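Local coordinates for protein alpha-1,3-glucanase (Bacillus circulans, PDB 5ZRU) that probably hydrolyses alpha-1,3-glucan, this chain being the catalytic unit of a longer, GH87-type, metal-binding and probably carbohydrate-binding enzyme, at residues S115-S120 against N403-A408. Numbering follows the deposited sequence.
Sequences SWQYFS and NNWRAA. With CA (calcium ion), chain I.
The rings of F119 and W405 meet edge on: F119 CZ lies near the indole plane, 4.1 Å from W405 CZ3, and CZ3 in turn sits at the rim of the phenyl ring. The same phenyl rim receives the guanidinium of R406, whose NH1 lies 4.2 Å from F119 CE1 and close to the ring plane; the two planes stand 85° apart. R406 gets there as a straight arm, CG anti to the backbone N (chi1 177°) and the chain extended as far as NE. The indole is stacked on F135 of strand 132-144, while CH2 of W405, next to CZ3 on the same benzo edge, lies 3.9 Å from the methylene CG of Q117. With chi2 at -81° the Q117 chain bends and carries the amide away to NE2 partners off the strand: OD1 of D126 and, weakly, O of W116, 3.3 Å away. O of W116 also binds the calcium ion, at 2.4 Å, with O of S115; the two protein ligands are both backbone oxygens, and five waters complete the seven-fold shell. No hydrogen bond joins 115-120 to 403-408, and the contact is a small, mostly buried one between side chains. P124 touches Q117, F119 and R406, and N404 ND2 bonds to O of D375, a residue of another calcium site. The contact joins the antiparallel beta domain D1, through strand 117-119, to a loop following strand 400-402 in D2, whose coiled parallel strands form the right-handed beta-helix of the pectate lyase-like clan.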
loop_
_atom_site.group_PDB
_atom_site.type_symbol
_atom_site.label_atom_id
_atom_site.label_comp_id
_atom_site.label_asym_id
_atom_site.label_seq_id
_atom_site.Cartn_x
_atom_site.Cartn_y
_atom_site.Cartn_z
ATOM N N SER A 115 5.474 -5.709 -11.973
ATOM C CA SER A 115 4.464 -4.695 -12.214
ATOM C C SER A 115 3.675 -5.046 -13.475
ATOM O O SER A 115 3.855 -6.118 -14.063
ATOM C CB SER A 115 5.136 -3.319 -12.298
ATOM O OG SER A 115 6.238 -3.343 -13.212
ATOM N N TRP A 116 2.784 -4.137 -13.880
ATOM C CA TRP A 116 1.911 -4.216 -15.056
ATOM C C TRP A 116 0.812 -5.266 -14.898
ATOM O O TRP A 116 1.078 -6.475 -14.905
ATOM C CB TRP A 116 2.719 -4.464 -16.339
ATOM C CG TRP A 116 3.589 -3.289 -16.699
ATOM C CD1 TRP A 116 4.841 -3.028 -16.221
ATOM C CD2 TRP A 116 3.271 -2.212 -17.597
ATOM N NE1 TRP A 116 5.321 -1.859 -16.762
ATOM C CE2 TRP A 116 4.376 -1.334 -17.602
ATOM C CE3 TRP A 116 2.160 -1.903 -18.396
ATOM C CZ2 TRP A 116 4.417 -0.178 -18.388
ATOM C CZ3 TRP A 116 2.198 -0.748 -19.171
ATOM C CH2 TRP A 116 3.318 0.104 -19.152
ATOM N N GLN A 117 -0.418 -4.781 -14.734
ATOM C CA GLN A 117 -1.646 -5.566 -14.668
ATOM C C GLN A 117 -2.661 -4.918 -15.596
ATOM O O GLN A 117 -2.704 -3.693 -15.711
ATOM C CB GLN A 117 -2.217 -5.615 -13.243
ATOM C CG GLN A 117 -1.368 -6.398 -12.255
ATOM C CD GLN A 117 -1.621 -7.887 -12.373
ATOM O OE1 GLN A 117 -2.551 -8.403 -11.762
ATOM N NE2 GLN A 117 -0.800 -8.581 -13.165
ATOM N N TYR A 118 -3.500 -5.739 -16.241
ATOM C CA TYR A 118 -4.294 -5.265 -17.369
ATOM C C TYR A 118 -5.780 -5.535 -17.142
ATOM O O TYR A 118 -6.162 -6.621 -16.698
ATOM C CB TYR A 118 -3.803 -5.921 -18.675
ATOM C CG TYR A 118 -2.354 -5.608 -18.996
ATOM C CD1 TYR A 118 -2.017 -4.480 -19.747
ATOM C CD2 TYR A 118 -1.320 -6.440 -18.553
ATOM C CE1 TYR A 118 -0.698 -4.190 -20.045
ATOM C CE2 TYR A 118 0.007 -6.158 -18.850
ATOM C CZ TYR A 118 0.309 -5.028 -19.594
ATOM O OH TYR A 118 1.621 -4.742 -19.889
ATOM N N PHE A 119 -6.620 -4.547 -17.457
ATOM C CA PHE A 119 -8.026 -4.588 -17.060
ATOM C C PHE A 119 -8.957 -4.408 -18.250
ATOM O O PHE A 119 -8.982 -3.342 -18.873
ATOM C CB PHE A 119 -8.309 -3.524 -15.996
ATOM C CG PHE A 119 -7.648 -3.825 -14.679
ATOM C CD1 PHE A 119 -8.279 -4.637 -13.743
ATOM C CD2 PHE A 119 -6.371 -3.348 -14.403
ATOM C CE1 PHE A 119 -7.660 -4.946 -12.532
ATOM C CE2 PHE A 119 -5.742 -3.648 -13.194
ATOM C CZ PHE A 119 -6.384 -4.452 -12.260
ATOM N N SER A 120 -9.737 -5.447 -18.545
ATOM C CA SER A 120 -10.923 -5.335 -19.387
ATOM C C SER A 120 -12.197 -5.611 -18.600
ATOM O O SER A 120 -13.296 -5.590 -19.169
ATOM C CB SER A 120 -10.818 -6.288 -20.582
ATOM O OG SER A 120 -10.545 -7.606 -20.147
ATOM N N ASN A 403 -0.439 6.398 -4.078
ATOM C CA ASN A 403 -0.362 5.751 -5.394
ATOM C C ASN A 403 -1.160 4.452 -5.477
ATOM O O ASN A 403 -0.840 3.582 -6.288
ATOM C CB ASN A 403 1.086 5.492 -5.813
ATOM C CG ASN A 403 1.916 6.758 -5.857
ATOM O OD1 ASN A 403 2.842 6.922 -5.064
ATOM N ND2 ASN A 403 1.589 7.662 -6.777
ATOM N N ASN A 404 -2.200 4.309 -4.651
ATOM C CA ASN A 404 -3.128 3.190 -4.807
ATOM C C ASN A 404 -3.647 3.182 -6.244
ATOM O O ASN A 404 -3.988 4.233 -6.786
ATOM C CB ASN A 404 -4.297 3.340 -3.841
ATOM C CG ASN A 404 -4.571 2.091 -3.065
ATOM O OD1 ASN A 404 -3.873 1.808 -2.100
ATOM N ND2 ASN A 404 -5.575 1.332 -3.472
ATOM N N TRP A 405 -3.663 2.013 -6.897
ATOM C CA TRP A 405 -4.160 1.950 -8.274
ATOM C C TRP A 405 -5.421 1.108 -8.418
ATOM O O TRP A 405 -5.837 0.812 -9.543
ATOM C CB TRP A 405 -3.079 1.460 -9.242
ATOM C CG TRP A 405 -2.214 0.300 -8.816
ATOM C CD1 TRP A 405 -1.060 0.359 -8.084
ATOM C CD2 TRP A 405 -2.415 -1.083 -9.138
ATOM N NE1 TRP A 405 -0.536 -0.901 -7.926
ATOM C CE2 TRP A 405 -1.351 -1.806 -8.562
ATOM C CE3 TRP A 405 -3.393 -1.778 -9.854
ATOM C CZ2 TRP A 405 -1.247 -3.193 -8.663
ATOM C CZ3 TRP A 405 -3.283 -3.165 -9.967
ATOM C CH2 TRP A 405 -2.216 -3.856 -9.376
ATOM N N ARG A 406 -6.040 0.718 -7.314
ATOM C CA ARG A 406 -7.356 0.102 -7.362
ATOM C C ARG A 406 -8.031 0.315 -6.018
ATOM O O ARG A 406 -7.372 0.267 -4.977
ATOM C CB ARG A 406 -7.268 -1.396 -7.677
ATOM C CG ARG A 406 -8.625 -2.089 -7.653
ATOM C CD ARG A 406 -8.519 -3.556 -8.014
ATOM N NE ARG A 406 -9.843 -4.159 -8.048
ATOM C CZ ARG A 406 -10.083 -5.405 -8.433
ATOM N NH1 ARG A 406 -9.080 -6.180 -8.814
ATOM N NH2 ARG A 406 -11.329 -5.873 -8.431
ATOM N N ALA A 407 -9.338 0.554 -6.050
ATOM C CA ALA A 407 -10.160 0.645 -4.826
ATOM C C ALA A 407 -9.678 1.851 -4.011
ATOM O O ALA A 407 -9.462 2.931 -4.580
ATOM C CB ALA A 407 -10.157 -0.690 -4.081
ATOM N N ALA A 408 -9.516 1.728 -2.690
ATOM C CA ALA A 408 -9.320 2.901 -1.847
ATOM C C ALA A 408 -8.069 2.776 -0.986
ATOM O O ALA A 408 -7.585 1.681 -0.704
ATOM C CB ALA A 408 -10.536 3.138 -0.943
HETATM CA CA CA I . 2.953 -7.980 -15.082
HETATM O O HOH W 1 1.385 -9.896 -15.102
HETATM O O HOH W 2 2.544 -8.396 -12.789
HETATM O O HOH W 3 4.562 -9.859 -15.212
HETATM O O HOH W 4 2.251 -8.245 -17.331
HETATM O O HOH W 5 4.979 -7.281 -16.466
#